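Local coordinates for ESX-1 secretion system protein EccA1 (Mycobacterium tuberculosis, PDB 4F3V) that probably supplies energy, through the ATPase activity of the whole protein, for exporting virulence factors by the ESX-1 secretion system, this chain being its N-terminal TPR-type domain, at residues Ala8-Ser13 / Leu26-Glu31; Arg150-Ile155 / Thr257-Ile262; Tyr213-Arg218 / Val228-Trp233. All blocks are in the same frame, centred on the assembly; numbering follows the deposited sequence.

Contact 1. Residues Ala8-Ser13 / Leu26-Glu31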
loop_
_atom_site.group_PDB
_atom_site.type_symbol
_atom_site.label_atom_id
_atom_site.label_comp_id
_atom_site.label_asym_id
_atom_site.label_seq_id
_atom_site.Cartn_x
_atom_site.Cartn_y
_atom_site.Cartn_z
ATOM N N ALA A 8 -18.306 -9.985 23.913
ATOM C CA ALA A 8 -18.540 -8.555 24.150
ATOM C C ALA A 8 -17.603 -8.014 25.227
ATOM O O ALA A 8 -16.926 -7.010 25.045
ATOM C CB ALA A 8 -19.985 -8.312 24.597
ATOM N N SER A 9 -17.625 -8.686 26.367
ATOM C CA SER A 9 -16.874 -8.218 27.491
ATOM C C SER A 9 -15.338 -8.359 27.199
ATOM O O SER A 9 -14.569 -7.501 27.571
ATOM C CB SER A 9 -17.375 -8.900 28.766
ATOM O OG SER A 9 -16.753 -10.130 28.958
ATOM N N LEU A 10 -14.911 -9.402 26.480
ATOM C CA LEU A 10 -13.502 -9.522 26.066
ATOM C C LEU A 10 -13.106 -8.376 25.125
ATOM O O LEU A 10 -12.020 -7.809 25.256
ATOM C CB LEU A 10 -13.229 -10.860 25.362
ATOM C CG LEU A 10 -13.181 -12.147 26.199
ATOM C CD1 LEU A 10 -13.078 -13.327 25.233
ATOM C CD2 LEU A 10 -12.051 -12.165 27.188
ATOM N N PHE A 11 -14.001 -8.009 24.212
ATOM C CA PHE A 11 -13.723 -6.909 23.303
ATOM C C PHE A 11 -13.581 -5.569 24.021
ATOM O O PHE A 11 -12.641 -4.799 23.790
ATOM C CB PHE A 11 -14.835 -6.794 22.223
ATOM C CG PHE A 11 -14.488 -5.826 21.146
ATOM C CD1 PHE A 11 -13.753 -6.219 20.080
ATOM C CD2 PHE A 11 -14.817 -4.484 21.276
ATOM C CE1 PHE A 11 -13.390 -5.301 19.096
ATOM C CE2 PHE A 11 -14.456 -3.557 20.315
ATOM C CZ PHE A 11 -13.733 -3.965 19.225
ATOM N N GLU A 12 -14.549 -5.269 24.882
ATOM C CA GLU A 12 -14.519 -4.067 25.668
ATOM C C GLU A 12 -13.217 -3.995 26.497
ATOM O O GLU A 12 -12.526 -2.973 26.512
ATOM C CB GLU A 12 -15.747 -4.086 26.529
ATOM C CG GLU A 12 -15.906 -2.929 27.442
ATOM C CD GLU A 12 -17.210 -3.020 28.128
ATOM O OE1 GLU A 12 -17.722 -4.152 28.346
ATOM O OE2 GLU A 12 -17.723 -1.950 28.412
ATOM N N SER A 13 -12.852 -5.107 27.129
ATOM C CA SER A 13 -11.628 -5.150 27.913
ATOM C C SER A 13 -10.431 -4.927 27.012
ATOM O O SER A 13 -9.513 -4.197 27.391
ATOM C CB SER A 13 -11.491 -6.489 28.668
ATOM O OG SER A 13 -12.491 -6.568 29.678
ATOM N N LEU A 26 -3.961 -7.900 22.578
ATOM C CA LEU A 26 -3.823 -8.935 21.534
ATOM C C LEU A 26 -4.323 -10.291 22.037
ATOM O O LEU A 26 -5.023 -11.002 21.299
ATOM C CB LEU A 26 -2.378 -9.033 21.038
ATOM C CG LEU A 26 -2.073 -10.035 19.906
ATOM C CD1 LEU A 26 -2.937 -9.735 18.683
ATOM C CD2 LEU A 26 -0.570 -10.118 19.562
ATOM N N ASP A 27 -3.971 -10.644 23.278
ATOM C CA ASP A 27 -4.386 -11.926 23.852
ATOM C C ASP A 27 -5.905 -11.975 23.838
ATOM O O ASP A 27 -6.477 -13.006 23.517
ATOM C CB ASP A 27 -3.938 -12.099 25.308
ATOM C CG ASP A 27 -2.444 -12.347 25.465
ATOM O OD1 ASP A 27 -1.793 -12.851 24.516
ATOM O OD2 ASP A 27 -1.935 -12.045 26.572
ATOM N N LEU A 28 -6.545 -10.851 24.170
ATOM C CA LEU A 28 -7.999 -10.805 24.277
ATOM C C LEU A 28 -8.665 -10.815 22.913
ATOM O O LEU A 28 -9.651 -11.525 22.722
ATOM C CB LEU A 28 -8.456 -9.586 25.085
ATOM C CG LEU A 28 -8.089 -9.563 26.569
ATOM C CD1 LEU A 28 -8.476 -8.244 27.191
ATOM C CD2 LEU A 28 -8.754 -10.706 27.319
ATOM N N PHE A 29 -8.180 -10.001 21.974
ATOM C CA PHE A 29 -8.715 -10.035 20.610
ATOM C C PHE A 29 -8.529 -11.442 19.999
ATOM O O PHE A 29 -9.395 -11.938 19.283
ATOM C CB PHE A 29 -8.040 -8.999 19.710
ATOM C CG PHE A 29 -8.370 -7.570 20.033
ATOM C CD1 PHE A 29 -9.691 -7.120 20.064
ATOM C CD2 PHE A 29 -7.378 -6.659 20.241
ATOM C CE1 PHE A 29 -9.992 -5.790 20.306
ATOM C CE2 PHE A 29 -7.665 -5.328 20.485
ATOM C CZ PHE A 29 -8.977 -4.883 20.524
ATOM N N THR A 30 -7.424 -12.100 20.325
ATOM C CA THR A 30 -7.141 -13.428 19.808
ATOM C C THR A 30 -8.069 -14.466 20.431
ATOM O O THR A 30 -8.513 -15.384 19.751
ATOM C CB THR A 30 -5.661 -13.784 20.041
ATOM O OG1 THR A 30 -4.864 -12.848 19.311
ATOM C CG2 THR A 30 -5.337 -15.209 19.586
ATOM N N GLU A 31 -8.363 -14.315 21.715
ATOM C CA GLU A 31 -9.329 -15.165 22.362
ATOM C C GLU A 31 -10.695 -15.063 21.652
ATOM O O GLU A 31 -11.355 -16.080 21.448
ATOM C CB GLU A 31 -9.471 -14.764 23.820
ATOM C CG GLU A 31 -10.384 -15.638 24.651
ATOM C CD GLU A 31 -9.781 -16.968 25.012
ATOM O OE1 GLU A 31 -8.635 -17.256 24.645
ATOM O OE2 GLU A 31 -10.472 -17.738 25.680
#
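Helix segments 8-13 and 26-31 run antiparallel, their axes 8.7 Å apart at closest approach and their N-to-C directions 155° apart, with Leu-10 facing Leu-28 and Phe-11 facing Phe-29 in the register. No hydrogen bond crosses between them, so the pairing rests on side-chain contact.

Leu-10 and Leu-28 both point toward the opposite helix and share one conformation, CG anti to the carbonyl carbon and CD1 anti to CA. Their side chains cross obliquely, and the methyl pair Leu-10 CD2 and Leu-28 CD2 closes to 3.6 Å. The two remaining methyls diverge: Leu-10 CD1 lies 3.6 Å from Glu-31 CG, while Leu-28 CD1 rests 3.8 Å from Ser-13 CB. Glu-31 thus offers its aliphatic stem to the leucine. Its chain, bent at chi2, carries the carboxylate to a salt bridge with Arg-6, one turn before Leu-10.

On the buried flank Phe-11 and Phe-29 form an offset edge-to-face pair, ring centroids 5.6 Å apart and planes inclined at 65°. The edge of Phe-29 is directed toward the face of Phe-11, and Phe-29 CE1 meets Phe-11 CE1 at 3.6 Å. Phe-11, although its CB points away, has CG anti to the backbone N (chi1 -171°), which brings the ring back to the interface. Helix 40-48 and helix 69-72 also touch the Phe-11 side chain, through Asp-41 and Leu-70.

Two consecutive helices, 2-17 and 22-35, joined by a short turn and packed antiparallel in this way, make a helical hairpin of the kind from which TPR-type domains are built.

Contact 2. Residues Arg150-Ile155 / Thr257-Ile262. With SO4 (sulfate ion), chain F.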
loop_
_atom_site.group_PDB
_atom_site.type_symbol
_atom_site.label_atom_id
_atom_site.label_comp_id
_atom_site.label_asym_id
_atom_site.label_seq_id
_atom_site.Cartn_x
_atom_site.Cartn_y
_atom_site.Cartn_z
ATOM N N ARG A 150 3.120 -3.565 -14.273
ATOM C CA ARG A 150 2.228 -3.226 -15.357
ATOM C C ARG A 150 2.157 -1.701 -15.502
ATOM O O ARG A 150 1.163 -1.066 -15.134
ATOM C CB ARG A 150 0.867 -3.865 -15.106
ATOM C CG ARG A 150 0.913 -5.365 -15.351
ATOM C CD ARG A 150 -0.419 -6.033 -15.038
ATOM N NE ARG A 150 -1.489 -5.641 -15.956
ATOM C CZ ARG A 150 -2.620 -6.334 -16.141
ATOM N NH1 ARG A 150 -2.852 -7.466 -15.478
ATOM N NH2 ARG A 150 -3.514 -5.900 -17.011
ATOM N N TRP A 151 3.252 -1.127 -16.003
ATOM C CA TRP A 151 3.441 0.318 -15.921
ATOM C C TRP A 151 2.464 1.110 -16.732
ATOM O O TRP A 151 2.057 2.168 -16.298
ATOM C CB TRP A 151 4.870 0.697 -16.284
ATOM C CG TRP A 151 5.854 -0.062 -15.427
ATOM C CD1 TRP A 151 6.775 -1.005 -15.837
ATOM C CD2 TRP A 151 5.986 -0.008 -13.964
ATOM N NE1 TRP A 151 7.475 -1.506 -14.759
ATOM C CE2 TRP A 151 7.051 -0.944 -13.610
ATOM C CE3 TRP A 151 5.395 0.740 -12.964
ATOM C CZ2 TRP A 151 7.458 -1.139 -12.292
ATOM C CZ3 TRP A 151 5.791 0.529 -11.648
ATOM C CH2 TRP A 151 6.824 -0.379 -11.317
ATOM N N THR A 152 2.076 0.623 -17.901
ATOM C CA THR A 152 1.080 1.334 -18.695
ATOM C C THR A 152 -0.309 1.320 -17.998
ATOM O O THR A 152 -1.037 2.292 -18.079
ATOM C CB THR A 152 0.986 0.753 -20.112
ATOM O OG1 THR A 152 0.845 -0.673 -20.018
ATOM C CG2 THR A 152 2.269 1.058 -20.897
ATOM N N ASP A 153 -0.634 0.250 -17.265
ATOM C CA ASP A 153 -1.915 0.193 -16.521
ATOM C C ASP A 153 -1.853 1.154 -15.310
ATOM O O ASP A 153 -2.851 1.817 -14.977
ATOM C CB ASP A 153 -2.220 -1.233 -16.074
ATOM C CG ASP A 153 -2.496 -2.173 -17.242
ATOM O OD1 ASP A 153 -3.243 -1.766 -18.150
ATOM O OD2 ASP A 153 -1.996 -3.329 -17.239
ATOM N N VAL A 154 -0.678 1.265 -14.683
ATOM C CA VAL A 154 -0.475 2.252 -13.635
ATOM C C VAL A 154 -0.811 3.641 -14.167
ATOM O O VAL A 154 -1.626 4.348 -13.592
ATOM C CB VAL A 154 0.963 2.228 -13.074
ATOM C CG1 VAL A 154 1.220 3.477 -12.222
ATOM C CG2 VAL A 154 1.201 0.946 -12.259
ATOM N N ILE A 155 -0.213 4.010 -15.286
ATOM C CA ILE A 155 -0.436 5.334 -15.862
ATOM C C ILE A 155 -1.937 5.549 -16.170
ATOM O O ILE A 155 -2.500 6.582 -15.821
ATOM C CB ILE A 155 0.447 5.566 -17.103
ATOM C CG1 ILE A 155 1.929 5.665 -16.663
ATOM C CG2 ILE A 155 -0.039 6.786 -17.902
ATOM C CD1 ILE A 155 2.959 5.646 -17.775
ATOM N N THR A 257 11.317 -1.553 -19.505
ATOM C CA THR A 257 10.465 -2.263 -20.447
ATOM C C THR A 257 9.745 -1.232 -21.333
ATOM O O THR A 257 10.078 -0.033 -21.314
ATOM C CB THR A 257 9.494 -3.211 -19.699
ATOM O OG1 THR A 257 8.787 -4.055 -20.629
ATOM C CG2 THR A 257 8.496 -2.432 -18.847
ATOM N N THR A 258 8.767 -1.696 -22.106
ATOM C CA THR A 258 7.979 -0.850 -23.023
ATOM C C THR A 258 6.531 -1.331 -23.033
ATOM O O THR A 258 6.234 -2.463 -22.602
ATOM C CB THR A 258 8.520 -0.945 -24.461
ATOM O OG1 THR A 258 8.257 -2.247 -24.969
ATOM C CG2 THR A 258 10.026 -0.694 -24.512
ATOM N N ALA A 259 5.637 -0.496 -23.555
ATOM C CA ALA A 259 4.239 -0.863 -23.722
ATOM C C ALA A 259 4.099 -2.157 -24.541
ATOM O O ALA A 259 3.349 -3.073 -24.169
ATOM C CB ALA A 259 3.471 0.262 -24.387
ATOM N N GLU A 260 4.847 -2.229 -25.637
ATOM C CA GLU A 260 4.828 -3.401 -26.512
ATOM C C GLU A 260 5.281 -4.668 -25.779
ATOM O O GLU A 260 4.661 -5.731 -25.881
ATOM C CB GLU A 260 5.692 -3.138 -27.758
ATOM C CG GLU A 260 5.119 -2.003 -28.625
ATOM C CD GLU A 260 5.377 -0.573 -28.120
ATOM O OE1 GLU A 260 6.101 -0.315 -27.115
ATOM O OE2 GLU A 260 4.806 0.338 -28.759
ATOM N N GLN A 261 6.347 -4.547 -25.010
ATOM C CA GLN A 261 6.863 -5.689 -24.268
ATOM C C GLN A 261 5.855 -6.163 -23.209
ATOM O O GLN A 261 5.610 -7.364 -23.073
ATOM C CB GLN A 261 8.216 -5.331 -23.658
ATOM C CG GLN A 261 9.059 -6.531 -23.307
ATOM C CD GLN A 261 10.457 -6.196 -22.835
ATOM O OE1 GLN A 261 10.656 -5.303 -22.015
ATOM N NE2 GLN A 261 11.437 -6.972 -23.315
ATOM N N ILE A 262 5.265 -5.236 -22.463
ATOM C CA ILE A 262 4.227 -5.599 -21.483
ATOM C C ILE A 262 3.042 -6.327 -22.167
ATOM O O ILE A 262 2.564 -7.352 -21.676
ATOM C CB ILE A 262 3.693 -4.364 -20.710
ATOM C CG1 ILE A 262 4.810 -3.751 -19.831
ATOM C CG2 ILE A 262 2.480 -4.761 -19.908
ATOM C CD1 ILE A 262 4.456 -2.398 -19.224
HETATM S S SO4 F . -5.929 -8.422 -16.865
HETATM O O1 SO4 F . -5.724 -8.070 -18.295
HETATM O O2 SO4 F . -4.781 -9.234 -16.416
HETATM O O3 SO4 F . -6.101 -7.164 -16.070
HETATM O O4 SO4 F . -7.145 -9.246 -16.713
HETATM O O HOH W 1 1.050 -2.314 -22.459
#
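Two flat groups mark the flanks: the Arg-150 guanidinium and the Trp-151 indole. The guanidinium is engaged in plane by Asp-153 OD2 on one edge and by a sulfate, probably from the crystallisation liquor, on another; Trp-269 adds a cation-pi contact. Asp-153 OD2 takes Arg-150 NE at 2.7 Å on its own anti lone pair, and Arg-150 NH2 from above the carboxylate plane. Arg-150 NH1 donates to SO4 O2 at 2.8 Å and Arg-150 NH2 to SO4 O3, with a weak bond from NH2 to SO4 O1. Both anions would probably stabilise the positive charge.

At the indole edge, in plane, Thr-257 CG2 approaches Trp-151 CD1 to 3.7 Å, while Ala-180 and Asn-183 of helix 167-183 also touch this side chain. The contact joins two helix starts of the TPR-type domain that are far apart in sequence, 151-158 and the short helix 259-263, with Arg-150 and Thr-258 at their N-cap positions. Thr-258 OG1 accepts from Gln-261 N, a capping bond.

Between the helices, Ile-262 CD1 meets the first turn of helix 151-158, 3.7 Å from Trp-151 N. Thr-152 CG2 packs on Ala-259 CB at 3.8 Å, and one water bridges Thr-152 OG1 to Ala-259 O.

Contact 3. Residues Tyr213-Arg218 / Val228-Trp233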
loop_
_atom_site.group_PDB
_atom_site.type_symbol
_atom_site.label_atom_id
_atom_site.label_comp_id
_atom_site.label_asym_id
_atom_site.label_seq_id
_atom_site.Cartn_x
_atom_site.Cartn_y
_atom_site.Cartn_z
ATOM N N TYR A 213 14.367 6.466 -8.108
ATOM C CA TYR A 213 14.025 6.507 -9.524
ATOM C C TYR A 213 14.581 7.744 -10.225
ATOM O O TYR A 213 14.935 7.668 -11.408
ATOM C CB TYR A 213 12.512 6.304 -9.731
ATOM C CG TYR A 213 12.124 4.842 -9.598
ATOM C CD1 TYR A 213 12.414 3.927 -10.615
ATOM C CD2 TYR A 213 11.506 4.360 -8.465
ATOM C CE1 TYR A 213 12.087 2.573 -10.505
ATOM C CE2 TYR A 213 11.173 3.010 -8.339
ATOM C CZ TYR A 213 11.455 2.129 -9.363
ATOM O OH TYR A 213 11.125 0.799 -9.238
ATOM N N LEU A 214 14.684 8.869 -9.514
ATOM C CA LEU A 214 15.416 10.022 -10.070
ATOM C C LEU A 214 16.855 9.618 -10.340
ATOM O O LEU A 214 17.389 9.941 -11.400
ATOM C CB LEU A 214 15.391 11.250 -9.144
ATOM C CG LEU A 214 14.130 12.138 -9.119
ATOM C CD1 LEU A 214 14.160 13.115 -7.926
ATOM C CD2 LEU A 214 14.006 12.902 -10.449
ATOM N N ALA A 215 17.498 8.936 -9.383
ATOM C CA ALA A 215 18.913 8.534 -9.544
ATOM C C ALA A 215 19.058 7.610 -10.725
ATOM O O ALA A 215 19.972 7.772 -11.557
ATOM C CB ALA A 215 19.467 7.880 -8.282
ATOM N N MET A 216 18.165 6.631 -10.818
ATOM C CA MET A 216 18.203 5.687 -11.941
ATOM C C MET A 216 17.968 6.388 -13.282
ATOM O O MET A 216 18.653 6.092 -14.262
ATOM C CB MET A 216 17.190 4.558 -11.738
ATOM C CG MET A 216 17.569 3.563 -10.648
ATOM S SD MET A 216 19.161 2.735 -10.878
ATOM C CE MET A 216 20.160 3.415 -9.563
ATOM N N ALA A 217 17.012 7.317 -13.335
ATOM C CA ALA A 217 16.794 8.078 -14.567
ATOM C C ALA A 217 18.043 8.871 -14.969
ATOM O O ALA A 217 18.415 8.897 -16.152
ATOM C CB ALA A 217 15.608 9.009 -14.453
ATOM N N ARG A 218 18.662 9.547 -13.996
ATOM C CA ARG A 218 19.856 10.330 -14.294
ATOM C C ARG A 218 20.986 9.465 -14.793
ATOM O O ARG A 218 21.686 9.822 -15.760
ATOM C CB ARG A 218 20.327 11.109 -13.068
ATOM C CG ARG A 218 19.353 12.170 -12.618
ATOM C CD ARG A 218 19.324 13.335 -13.573
ATOM N NE ARG A 218 18.307 14.266 -13.134
ATOM C CZ ARG A 218 17.847 15.290 -13.846
ATOM N NH1 ARG A 218 18.291 15.536 -15.067
ATOM N NH2 ARG A 218 16.927 16.074 -13.311
ATOM N N VAL A 228 24.826 10.049 -8.573
ATOM C CA VAL A 228 25.631 9.809 -7.381
ATOM C C VAL A 228 25.169 10.721 -6.245
ATOM O O VAL A 228 25.096 10.281 -5.105
ATOM C CB VAL A 228 27.159 10.004 -7.667
ATOM C CG1 VAL A 228 27.955 10.182 -6.375
ATOM C CG2 VAL A 228 27.718 8.838 -8.481
ATOM N N ALA A 229 24.866 11.987 -6.549
ATOM C CA ALA A 229 24.410 12.942 -5.536
ATOM C C ALA A 229 23.083 12.436 -4.912
ATOM O O ALA A 229 22.924 12.419 -3.690
ATOM C CB ALA A 229 24.270 14.353 -6.130
ATOM N N LEU A 230 22.182 11.922 -5.750
ATOM C CA LEU A 230 20.912 11.397 -5.250
ATOM C C LEU A 230 21.107 10.123 -4.393
ATOM O O LEU A 230 20.443 9.947 -3.370
ATOM C CB LEU A 230 19.936 11.161 -6.413
ATOM C CG LEU A 230 19.349 12.436 -7.059
ATOM C CD1 LEU A 230 18.963 12.212 -8.525
ATOM C CD2 LEU A 230 18.158 13.016 -6.286
ATOM N N LEU A 231 22.011 9.243 -4.823
ATOM C CA LEU A 231 22.297 8.007 -4.084
ATOM C C LEU A 231 23.036 8.290 -2.774
ATOM O O LEU A 231 22.758 7.653 -1.750
ATOM C CB LEU A 231 23.063 7.005 -4.962
ATOM C CG LEU A 231 22.264 6.454 -6.160
ATOM C CD1 LEU A 231 23.121 5.714 -7.180
ATOM C CD2 LEU A 231 21.154 5.534 -5.675
ATOM N N GLU A 232 23.937 9.280 -2.774
ATOM C CA GLU A 232 24.567 9.715 -1.513
ATOM C C GLU A 232 23.539 10.266 -0.537
ATOM O O GLU A 232 23.595 9.994 0.671
ATOM C CB GLU A 232 25.682 10.762 -1.766
ATOM C CG GLU A 232 26.882 10.200 -2.508
ATOM C CD GLU A 232 27.967 11.212 -2.880
ATOM O OE1 GLU A 232 27.723 12.435 -2.866
ATOM O OE2 GLU A 232 29.087 10.755 -3.205
ATOM N N TRP A 233 22.587 11.032 -1.052
ATOM C CA TRP A 233 21.505 11.536 -0.215
ATOM C C TRP A 233 20.714 10.380 0.372
ATOM O O TRP A 233 20.400 10.363 1.575
ATOM C CB TRP A 233 20.613 12.469 -1.009
ATOM C CG TRP A 233 19.466 12.950 -0.206
ATOM C CD1 TRP A 233 19.443 14.030 0.651
ATOM C CD2 TRP A 233 18.138 12.346 -0.101
ATOM N NE1 TRP A 233 18.221 14.153 1.237
ATOM C CE2 TRP A 233 17.398 13.166 0.833
ATOM C CE3 TRP A 233 17.500 11.266 -0.707
ATOM C CZ2 TRP A 233 16.090 12.893 1.167
ATOM C CZ3 TRP A 233 16.175 10.997 -0.361
ATOM C CH2 TRP A 233 15.496 11.785 0.553
#
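An antiparallel helical hairpin of this TPR-type domain, made by helices 207-221 and 224-237, holds the pair 213-218 and 228-233. The evidence is in the axes, 8.5 Å apart at closest approach with N-to-C directions at 157°, and in the near-immediate succession of the two helices along the chain.

The tightest backbone approach is between Ala-215 and Leu-230, whose CA atoms are 5.5 Å apart. The small Ala-215 side chain at that point is consistent with the close approach: its CB lies between neighbouring leucines of the other helix, 3.8 Å from Leu-230 CB and equally near Leu-231 CG. All the contacts across the pair are van der Waals, and no hydrogen bond crosses.

Leu-230 contributes the largest share of the surface covered here. With CG anti to the carbonyl carbon (chi1 -72°) and CD1 carried onward, its branch lies over the backbone of the facing helix rather than against another leucine tip. CD1 touches Leu-214 CB as well, while the Arg-218 side chain crosses that of Leu-230 obliquely, its CG 4.1 Å from Leu-230 CD1. That arginine chain bends at chi2 (-72°), and its NE makes a weak, long ion pair with Glu-191 of helix 187-198.

On the buried side Leu-231 is packed also against Ala-246 and Leu-247 of helix 241-248, so the next helix in the chain covers this flank. Met-216, whose CB points away, bends back so that its terminal CE stands 4.4 Å from Leu-231 CD1. Closest of all, Leu-230 CD1 sits 3.7 Å from the backbone nitrogen Ala-215 N.

Contacts 1 and 3 are the same kind of element, antiparallel hairpins of consecutive helices, placed on opposite sides of the chain's centre with their centres about 48 Å apart. Each is partly buried and apolar, but contact 1 has an aromatic pair where contact 3 uses an alanine between leucines. Contact 2 differs in reach and chemistry: it links helix starts separated by about a hundred residues, is likewise partly buried, with Trp-151 and Ile-262 on its inner side, and carries charge and water at its margins. Contact 3 is nested within the chain loop that contact 2 closes, and their nearest atoms come within about 5 Å without touching. Helix 167-183 borders both, through Trp-151 and Tyr-213.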